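Local coordinates for protein phosphonate monoester hydrolase (Ruegeria pomeroyi, PDB 4UPK) that belongs to the sulfatase family within the alkaline phosphatase clan, an enzyme of the hydrolase type built around a mixed beta sheet flanked by helices, at residues A[57-60]-A[61-65]; A[106-109]-A[110-113]; A[321-324]-A[325-328]; A[445-449]-A[450-454]. All blocks are in the same frame, centred on the assembly; numbering follows the deposited sequence.

Contact 1 (A[57-60]-A[61-65]); sequences VELP and HLRAL
R63 reaches back from the first turn of a helix and closes its guanidinium group on the carbonyl oxygen of V57, six residues earlier. Two nitrogens share this one acceptor, end-on: R63 NH1 lies 2.9 Å from V57 O and in its carbonyl plane, whereas R63 NH2, at 3.1 Å from V57 O, stands above that plane. An arginine suits the place because its donors serve several carbonyls at once. NE gives its hydrogen to the carbonyl of L49 and NH2 also bonds the carbonyl of C48, while NH1 donates to a water, R63 NH1 to water O being 2.9 Å. The same water takes a weak bond from the backbone N of L59. The chain of R63, extended from CG to NE, lays the guanidinium across L59, whose CB sits 3.9 Å above the middle of one face. L59 is the N-cap residue, and its carbonyl receives R63 N (L59 O to R63 N, 3.0 Å). P60 follows; its fixed phi and missing N-H cost nothing in a first turn, and its carbonyl accepts from the backbone of A64, with P60 O to A64 N 2.8 Å. The amides of H61 and L62, also in that turn, are both taken by the carboxylate of D321. The contact thus joins the loop after helix 46-49 to the start of helix 60-67. Helix 303-333 covers V57 and L59 through L314, T318 and D321, and L62 and L65 rest on V344 of strand 340-346.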
loop_
_atom_site.group_PDB
_atom_site.type_symbol
_atom_site.label_atom_id
_atom_site.label_comp_id
_atom_site.label_asym_id
_atom_site.label_seq_id
_atom_site.Cartn_x
_atom_site.Cartn_y
_atom_site.Cartn_z
ATOM N N VAL A 57 39.361 15.683 30.102
ATOM C CA VAL A 57 38.565 14.456 30.105
ATOM C C VAL A 57 39.374 13.272 29.523
ATOM O O VAL A 57 40.114 13.427 28.546
ATOM C CB VAL A 57 37.157 14.656 29.436
ATOM C CG1 VAL A 57 37.257 15.038 27.954
ATOM C CG2 VAL A 57 36.251 13.436 29.637
ATOM N N GLU A 58 39.226 12.092 30.139
ATOM C CA GLU A 58 39.893 10.875 29.707
ATOM C C GLU A 58 38.989 10.107 28.789
ATOM O O GLU A 58 37.938 9.647 29.219
ATOM C CB GLU A 58 40.308 9.987 30.904
ATOM C CG GLU A 58 41.107 10.686 32.000
ATOM C CD GLU A 58 42.377 11.391 31.580
ATOM O OE1 GLU A 58 43.192 10.772 30.864
ATOM O OE2 GLU A 58 42.572 12.557 31.993
ATOM N N LEU A 59 39.391 9.973 27.509
ATOM C CA LEU A 59 38.649 9.204 26.498
ATOM C C LEU A 59 39.637 8.239 25.787
ATOM O O LEU A 59 39.775 8.302 24.557
ATOM C CB LEU A 59 37.921 10.133 25.498
ATOM C CG LEU A 59 36.890 11.126 26.074
ATOM C CD1 LEU A 59 36.356 12.051 24.976
ATOM C CD2 LEU A 59 35.712 10.399 26.761
ATOM N N PRO A 60 40.325 7.334 26.530
ATOM C CA PRO A 60 41.353 6.491 25.902
ATOM C C PRO A 60 40.927 5.555 24.795
ATOM O O PRO A 60 41.715 5.362 23.872
ATOM C CB PRO A 60 41.948 5.726 27.089
ATOM C CG PRO A 60 40.877 5.720 28.101
ATOM C CD PRO A 60 40.300 7.087 27.987
ATOM N N HIS A 61 39.737 4.939 24.899
ATOM C CA HIS A 61 39.277 3.981 23.895
ATOM C C HIS A 61 38.875 4.638 22.594
ATOM O O HIS A 61 39.244 4.141 21.527
ATOM C CB HIS A 61 38.212 3.031 24.462
ATOM C CG HIS A 61 38.747 2.152 25.535
ATOM N ND1 HIS A 61 39.586 1.102 25.246
ATOM C CD2 HIS A 61 38.550 2.201 26.869
ATOM C CE1 HIS A 61 39.856 0.526 26.409
ATOM N NE2 HIS A 61 39.252 1.159 27.414
ATOM N N LEU A 62 38.211 5.799 22.682
ATOM C CA LEU A 62 37.836 6.624 21.518
ATOM C C LEU A 62 39.095 7.229 20.861
ATOM O O LEU A 62 39.183 7.297 19.639
ATOM C CB LEU A 62 36.832 7.723 21.923
ATOM C CG LEU A 62 35.422 7.231 22.308
ATOM C CD1 LEU A 62 34.673 8.279 23.104
ATOM C CD2 LEU A 62 34.612 6.820 21.086
ATOM N N ARG A 63 40.073 7.619 21.674
ATOM C CA ARG A 63 41.341 8.184 21.184
ATOM C C ARG A 63 42.249 7.093 20.604
ATOM O O ARG A 63 42.987 7.361 19.654
ATOM C CB ARG A 63 42.046 8.994 22.283
ATOM C CG ARG A 63 41.419 10.364 22.481
ATOM C CD ARG A 63 41.894 11.090 23.728
ATOM N NE ARG A 63 41.018 12.222 24.040
ATOM C CZ ARG A 63 40.863 12.759 25.247
ATOM N NH1 ARG A 63 41.536 12.281 26.289
ATOM N NH2 ARG A 63 40.029 13.772 25.424
ATOM N N ALA A 64 42.151 5.849 21.130
ATOM C CA ALA A 64 42.915 4.717 20.601
ATOM C C ALA A 64 42.348 4.338 19.245
ATOM O O ALA A 64 43.127 4.109 18.317
ATOM C CB ALA A 64 42.868 3.525 21.560
ATOM N N LEU A 65 40.993 4.340 19.105
ATOM C CA LEU A 65 40.328 4.052 17.829
ATOM C C LEU A 65 40.685 5.093 16.779
ATOM O O LEU A 65 40.986 4.716 15.652
ATOM C CB LEU A 65 38.807 3.916 17.987
ATOM C CG LEU A 65 38.014 3.586 16.706
ATOM C CD1 LEU A 65 38.228 2.111 16.264
ATOM C CD2 LEU A 65 36.544 3.916 16.874
HETATM O O HOH W 1 42.475 9.578 26.984
#

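Contact 2 (A[106-109]-A[110-113]); sequences PLRH and DTPN
L107 only comes near T111, its CG 4.2 Å from T111 OG1, a loose van der Waals approach. R108 opens a type I beta turn ending at T111, and its carbonyl is gripped twice by that residue: T111 N lies 3.3 Å from R108 O and T111 OG1 3.0 Å from R108 O, both donors coming from the same face of the carbonyl plane. Threonine suits this corner because its hydroxyl, set beside its own backbone N (chi1 -56°), can join the amide at one acceptor. The side chain of R108 runs alongside that of D110, and a water links them, with R108 NH1 2.9 Å from the water O. The guanidinium's stronger partner is D518 of the second subunit, a salt bridge through NH2. H109 takes the second position of the turn; its carbonyl shares another water with T111, where T111 O to water O is 2.8 Å, and also accepts from R155, while its amide is held by D136. The turn lies in the loop between helix 95-98 and helix 114-120, with L107 and T111 packed on T91 of helix 82-91 and N113 capping the start of helix 114-120.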
loop_
_atom_site.group_PDB
_atom_site.type_symbol
_atom_site.label_atom_id
_atom_site.label_comp_id
_atom_site.label_asym_id
_atom_site.label_seq_id
_atom_site.Cartn_x
_atom_site.Cartn_y
_atom_site.Cartn_z
ATOM N N PRO A 106 6.139 13.735 12.324
ATOM C CA PRO A 106 6.234 12.447 11.615
ATOM C C PRO A 106 7.146 12.445 10.402
ATOM O O PRO A 106 7.317 13.456 9.729
ATOM C CB PRO A 106 4.779 12.138 11.238
ATOM C CG PRO A 106 3.969 12.890 12.207
ATOM C CD PRO A 106 4.727 14.171 12.412
ATOM N N LEU A 107 7.767 11.303 10.171
ATOM C CA LEU A 107 8.613 11.063 9.014
ATOM C C LEU A 107 7.780 10.178 8.080
ATOM O O LEU A 107 7.148 9.233 8.573
ATOM C CB LEU A 107 9.904 10.335 9.451
ATOM C CG LEU A 107 10.945 10.013 8.371
ATOM C CD1 LEU A 107 11.680 11.271 7.916
ATOM C CD2 LEU A 107 11.951 9.006 8.898
ATOM N N ARG A 108 7.729 10.504 6.753
ATOM C CA ARG A 108 6.990 9.728 5.736
ATOM C C ARG A 108 7.375 8.229 5.848
ATOM O O ARG A 108 8.557 7.902 5.993
ATOM C CB ARG A 108 7.322 10.216 4.319
ATOM C CG ARG A 108 6.697 11.525 3.880
ATOM C CD ARG A 108 7.140 11.788 2.445
ATOM N NE ARG A 108 6.746 13.112 1.965
ATOM C CZ ARG A 108 5.615 13.372 1.319
ATOM N NH1 ARG A 108 4.745 12.400 1.072
ATOM N NH2 ARG A 108 5.329 14.606 0.944
ATOM N N HIS A 109 6.383 7.334 5.792
ATOM C CA HIS A 109 6.632 5.896 5.911
ATOM C C HIS A 109 7.517 5.315 4.810
ATOM O O HIS A 109 8.294 4.397 5.076
ATOM C CB HIS A 109 5.328 5.109 6.016
ATOM C CG HIS A 109 5.506 3.789 6.705
ATOM N ND1 HIS A 109 5.968 3.711 8.014
ATOM C CD2 HIS A 109 5.255 2.535 6.257
ATOM C CE1 HIS A 109 6.004 2.423 8.308
ATOM N NE2 HIS A 109 5.570 1.674 7.290
ATOM N N ASP A 110 7.401 5.849 3.586
ATOM C CA ASP A 110 8.149 5.383 2.422
ATOM C C ASP A 110 9.540 6.045 2.249
ATOM O O ASP A 110 10.176 5.856 1.207
ATOM C CB ASP A 110 7.276 5.483 1.156
ATOM C CG ASP A 110 6.769 6.871 0.794
ATOM O OD1 ASP A 110 6.973 7.819 1.595
ATOM O OD2 ASP A 110 6.185 7.019 -0.292
ATOM N N THR A 111 10.023 6.770 3.282
ATOM C CA THR A 111 11.339 7.413 3.258
ATOM C C THR A 111 12.439 6.352 3.356
ATOM O O THR A 111 12.503 5.648 4.363
ATOM C CB THR A 111 11.480 8.495 4.360
ATOM O OG1 THR A 111 10.422 9.436 4.215
ATOM C CG2 THR A 111 12.802 9.238 4.287
ATOM N N PRO A 112 13.314 6.226 2.337
ATOM C CA PRO A 112 14.398 5.250 2.431
ATOM C C PRO A 112 15.347 5.587 3.583
ATOM O O PRO A 112 15.641 6.752 3.831
ATOM C CB PRO A 112 15.090 5.361 1.064
ATOM C CG PRO A 112 14.115 6.024 0.183
ATOM C CD PRO A 112 13.385 6.969 1.068
ATOM N N ASN A 113 15.754 4.577 4.344
ATOM C CA ASN A 113 16.649 4.783 5.476
ATOM C C ASN A 113 17.758 3.741 5.451
ATOM O O ASN A 113 17.716 2.839 4.605
ATOM C CB ASN A 113 15.888 4.830 6.816
ATOM C CG ASN A 113 15.125 3.574 7.195
ATOM O OD1 ASN A 113 15.685 2.490 7.363
ATOM N ND2 ASN A 113 13.838 3.714 7.450
HETATM O O HOH W 2 4.972 9.506 1.351
HETATM O O HOH W 3 11.273 3.181 4.376
#

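Contact 3 (A[321-324]-A[325-328]); sequences DTHI and GRVI
H323 and R326, one helical turn apart, lie side by side and meet through a hydrogen bond from R326 NH1 to H323 ND1, 2.8 Å long with an N-H...acceptor angle of 153°. The donor lies close to the imidazole plane, at the ring edge, and ND1 in turn lies near the guanidinium plane, although the two planes are 72° apart. A bend at chi3 (71°) turns the arginine chain back toward the histidine, and its CD comes 3.5 Å from H323 ND1. Receiving this bond means that ND1 carries no hydrogen here, so the imidazole is probably neutral. Arginine suits the position because one guanidinium can serve two partners: while NH1 holds the histidine, NH2 forms a salt bridge with D219 of helix 213-224, which probably helps to fix the rotation of the group.

Below these side chains runs ordinary helical bonding. G325 N donates to D321 O at 3.2 Å, and I328 N to I324 O at 3.0 Å, whereas both bonds to the carbonyl of H323 are weak. I324 CG2 and I328 CG1 make a loose apolar contact at 4.4 Å. Farther out, H323 and R326 face helix 213-224, touching A215, T218 and L222. Elsewhere round helix 303-333, I324 and V327 pack on Y239 of strand 234-239, V327 also on L237, and I324 meets L62 of helix 60-67.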
loop_
_atom_site.group_PDB
_atom_site.type_symbol
_atom_site.label_atom_id
_atom_site.label_comp_id
_atom_site.label_asym_id
_atom_site.label_seq_id
_atom_site.Cartn_x
_atom_site.Cartn_y
_atom_site.Cartn_z
ATOM N N ASP A 321 33.192 5.874 27.282
ATOM C CA ASP A 321 34.486 5.467 26.764
ATOM C C ASP A 321 34.918 4.083 27.265
ATOM O O ASP A 321 35.284 3.274 26.434
ATOM C CB ASP A 321 35.562 6.494 27.085
ATOM C CG ASP A 321 36.820 6.223 26.309
ATOM O OD1 ASP A 321 36.911 6.691 25.165
ATOM O OD2 ASP A 321 37.677 5.461 26.812
ATOM N N THR A 322 34.896 3.818 28.596
ATOM C CA THR A 322 35.291 2.523 29.206
ATOM C C THR A 322 34.484 1.364 28.616
ATOM O O THR A 322 35.058 0.329 28.309
ATOM C CB THR A 322 35.141 2.560 30.747
ATOM O OG1 THR A 322 35.807 3.701 31.295
ATOM C CG2 THR A 322 35.645 1.288 31.432
ATOM N N HIS A 323 33.163 1.545 28.461
ATOM C CA HIS A 323 32.279 0.538 27.891
ATOM C C HIS A 323 32.466 0.313 26.388
ATOM O O HIS A 323 32.296 -0.815 25.943
ATOM C CB HIS A 323 30.815 0.749 28.316
ATOM C CG HIS A 323 30.613 0.444 29.763
ATOM N ND1 HIS A 323 30.556 -0.854 30.214
ATOM C CD2 HIS A 323 30.573 1.279 30.827
ATOM C CE1 HIS A 323 30.446 -0.777 31.532
ATOM N NE2 HIS A 323 30.454 0.487 31.947
ATOM N N ILE A 324 32.884 1.341 25.622
ATOM C CA ILE A 324 33.177 1.234 24.178
ATOM C C ILE A 324 34.452 0.385 23.980
ATOM O O ILE A 324 34.536 -0.364 23.017
ATOM C CB ILE A 324 33.209 2.635 23.450
ATOM C CG1 ILE A 324 31.778 3.156 23.256
ATOM C CG2 ILE A 324 33.971 2.597 22.075
ATOM C CD1 ILE A 324 31.646 4.587 22.701
ATOM N N GLY A 325 35.393 0.464 24.931
ATOM C CA GLY A 325 36.600 -0.366 24.952
ATOM C C GLY A 325 36.285 -1.854 25.019
ATOM O O GLY A 325 36.959 -2.663 24.385
ATOM N N ARG A 326 35.224 -2.220 25.747
ATOM C CA ARG A 326 34.726 -3.596 25.877
ATOM C C ARG A 326 34.143 -4.087 24.556
ATOM O O ARG A 326 34.267 -5.266 24.259
ATOM C CB ARG A 326 33.644 -3.688 26.963
ATOM C CG ARG A 326 34.107 -3.448 28.392
ATOM C CD ARG A 326 32.884 -3.297 29.290
ATOM N NE ARG A 326 32.194 -4.575 29.461
ATOM C CZ ARG A 326 30.913 -4.721 29.783
ATOM N NH1 ARG A 326 30.138 -3.658 29.961
ATOM N NH2 ARG A 326 30.397 -5.932 29.934
ATOM N N VAL A 327 33.458 -3.195 23.798
ATOM C CA VAL A 327 32.858 -3.468 22.481
ATOM C C VAL A 327 33.995 -3.746 21.467
ATOM O O VAL A 327 33.933 -4.729 20.732
ATOM C CB VAL A 327 31.902 -2.333 22.020
ATOM C CG1 VAL A 327 31.380 -2.590 20.606
ATOM C CG2 VAL A 327 30.736 -2.162 22.998
ATOM N N ILE A 328 35.045 -2.896 21.473
ATOM C CA ILE A 328 36.240 -3.052 20.633
ATOM C C ILE A 328 36.956 -4.356 20.988
ATOM O O ILE A 328 37.283 -5.104 20.078
ATOM C CB ILE A 328 37.197 -1.805 20.714
ATOM C CG1 ILE A 328 36.520 -0.485 20.227
ATOM C CG2 ILE A 328 38.545 -2.062 20.008
ATOM C CD1 ILE A 328 35.902 -0.488 18.751
#

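Contact 4 (A[445-449]-A[450-454]); sequences LWQQE and FGFGP
The C-terminal end of helix 445-450 passes into a loop through G451, which leaves helical geometry with a positive phi of 78°, a value glycine adopts readily because it has no side chain. Two backbone bonds finish the helix: F450 N lies 2.8 Å from W446 O, and G451 N 2.8 Å from Q447 O. Beyond the glycine the chain folds back, and Q447 reaches it with its amide, NE2 donating to F452 O at 3.2 Å, with that oxygen in the amide plane. The same glutamine makes a CH-pi contact with the F452 ring, its CG being 4.1 Å from the ring centroid. F452 also touches the tryptophan, CZ lying 3.8 Å from W446 CB. At F450, E449 CB stands almost straight over the ring, 4.2 Å from its centroid, while F450 CE2 meets the edge of the W446 ring at CD1. Polar ends are tied elsewhere: W446 NE1 bonds the carbonyl of F279, Q447 OE1 the amides of E439 and T444, and E449 forms a salt bridge with R285. Glutamine therefore serves as both donor and acceptor, binding the departing loop to the helix, while the F452 ring covers its apolar stem and the F450 ring that of E449.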
loop_
_atom_site.group_PDB
_atom_site.type_symbol
_atom_site.label_atom_id
_atom_site.label_comp_id
_atom_site.label_asym_id
_atom_site.label_seq_id
_atom_site.Cartn_x
_atom_site.Cartn_y
_atom_site.Cartn_z
ATOM N N LEU A 445 8.831 29.661 23.079
ATOM C CA LEU A 445 9.208 30.966 23.621
ATOM C C LEU A 445 9.499 31.981 22.507
ATOM O O LEU A 445 9.131 33.137 22.641
ATOM C CB LEU A 445 10.379 30.862 24.647
ATOM C CG LEU A 445 10.104 30.035 25.923
ATOM C CD1 LEU A 445 11.393 29.706 26.651
ATOM C CD2 LEU A 445 9.204 30.763 26.865
ATOM N N TRP A 446 10.092 31.532 21.381
ATOM C CA TRP A 446 10.366 32.354 20.190
ATOM C C TRP A 446 9.064 32.795 19.525
ATOM O O TRP A 446 8.970 33.937 19.098
ATOM C CB TRP A 446 11.196 31.565 19.172
ATOM C CG TRP A 446 12.586 31.248 19.631
ATOM C CD1 TRP A 446 13.673 32.069 19.574
ATOM C CD2 TRP A 446 13.053 29.997 20.153
ATOM N NE1 TRP A 446 14.786 31.414 20.045
ATOM C CE2 TRP A 446 14.439 30.133 20.387
ATOM C CE3 TRP A 446 12.427 28.776 20.466
ATOM C CZ2 TRP A 446 15.210 29.098 20.928
ATOM C CZ3 TRP A 446 13.190 27.755 21.012
ATOM C CH2 TRP A 446 14.562 27.927 21.256
ATOM N N GLN A 447 8.060 31.887 19.438
ATOM C CA GLN A 447 6.748 32.169 18.838
ATOM C C GLN A 447 5.988 33.168 19.665
ATOM O O GLN A 447 5.355 34.059 19.089
ATOM C CB GLN A 447 5.906 30.898 18.701
ATOM C CG GLN A 447 6.281 30.065 17.505
ATOM C CD GLN A 447 5.327 28.918 17.323
ATOM O OE1 GLN A 447 5.480 27.854 17.916
ATOM N NE2 GLN A 447 4.339 29.106 16.465
ATOM N N GLN A 448 6.046 33.014 21.014
ATOM C CA GLN A 448 5.382 33.882 21.981
ATOM C C GLN A 448 5.955 35.302 21.931
ATOM O O GLN A 448 5.196 36.260 21.993
ATOM C CB GLN A 448 5.540 33.313 23.405
ATOM C CG GLN A 448 4.670 32.112 23.704
ATOM C CD GLN A 448 5.148 31.361 24.920
ATOM O OE1 GLN A 448 5.181 31.889 26.036
ATOM N NE2 GLN A 448 5.489 30.087 24.744
ATOM N N GLU A 449 7.290 35.435 21.812
ATOM C CA GLU A 449 7.973 36.725 21.790
ATOM C C GLU A 449 7.985 37.368 20.403
ATOM O O GLU A 449 7.912 38.593 20.305
ATOM C CB GLU A 449 9.412 36.572 22.345
ATOM C CG GLU A 449 10.091 37.892 22.706
ATOM C CD GLU A 449 11.347 37.791 23.558
ATOM O OE1 GLU A 449 11.297 37.116 24.612
ATOM O OE2 GLU A 449 12.361 38.440 23.205
ATOM N N PHE A 450 8.106 36.569 19.340
ATOM C CA PHE A 450 8.200 37.142 18.000
ATOM C C PHE A 450 6.950 37.101 17.118
ATOM O O PHE A 450 6.887 37.841 16.141
ATOM C CB PHE A 450 9.516 36.763 17.289
ATOM C CG PHE A 450 10.734 36.922 18.168
ATOM C CD1 PHE A 450 11.187 38.183 18.535
ATOM C CD2 PHE A 450 11.427 35.812 18.627
ATOM C CE1 PHE A 450 12.308 38.330 19.365
ATOM C CE2 PHE A 450 12.553 35.954 19.451
ATOM C CZ PHE A 450 12.984 37.213 19.816
ATOM N N GLY A 451 5.942 36.331 17.514
ATOM C CA GLY A 451 4.632 36.316 16.868
ATOM C C GLY A 451 4.405 35.587 15.562
ATOM O O GLY A 451 3.351 35.777 14.953
ATOM N N PHE A 452 5.332 34.708 15.155
ATOM C CA PHE A 452 5.233 33.929 13.917
ATOM C C PHE A 452 4.533 32.574 14.165
ATOM O O PHE A 452 4.575 32.045 15.277
ATOM C CB PHE A 452 6.642 33.737 13.273
ATOM C CG PHE A 452 7.635 32.986 14.146
ATOM C CD1 PHE A 452 7.737 31.601 14.078
ATOM C CD2 PHE A 452 8.470 33.669 15.032
ATOM C CE1 PHE A 452 8.632 30.906 14.900
ATOM C CE2 PHE A 452 9.371 32.974 15.848
ATOM C CZ PHE A 452 9.429 31.597 15.797
ATOM N N GLY A 453 3.943 32.013 13.108
ATOM C CA GLY A 453 3.241 30.732 13.167
ATOM C C GLY A 453 4.111 29.530 12.870
ATOM O O GLY A 453 5.301 29.683 12.558
ATOM N N PRO A 454 3.516 28.304 12.905
ATOM C CA PRO A 454 4.328 27.083 12.701
ATOM C C PRO A 454 4.809 26.737 11.284
ATOM O O PRO A 454 5.416 25.677 11.095
ATOM C CB PRO A 454 3.481 25.990 13.350
ATOM C CG PRO A 454 2.076 26.467 13.184
ATOM C CD PRO A 454 2.119 27.967 13.270
#

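Overall arrangement
Along the chain the four contacts follow one another in order, none nested in another. Contacts 1 and 3 form a pair, centres about 10 Å apart, and touch where the carboxylate of D321 meets the amides of H61 and L62; this ties helix 60-67 to helix 303-333 beside strands 234-239 and 340-346 of the mixed sheet. Contact 2 lies about 35 Å from contact 1 (centres), across the chain's centre. Contact 4, about 28 Å from contact 2 and 44 Å from contact 3 between centres, lies in the connection between strands 431-436 and 458-463 of the separate four-stranded antiparallel sheet. Contacts 1 and 3 thus belong to the helical flank of the main sheet, contact 2 to the subunit border, which contact 4 reaches only through P454.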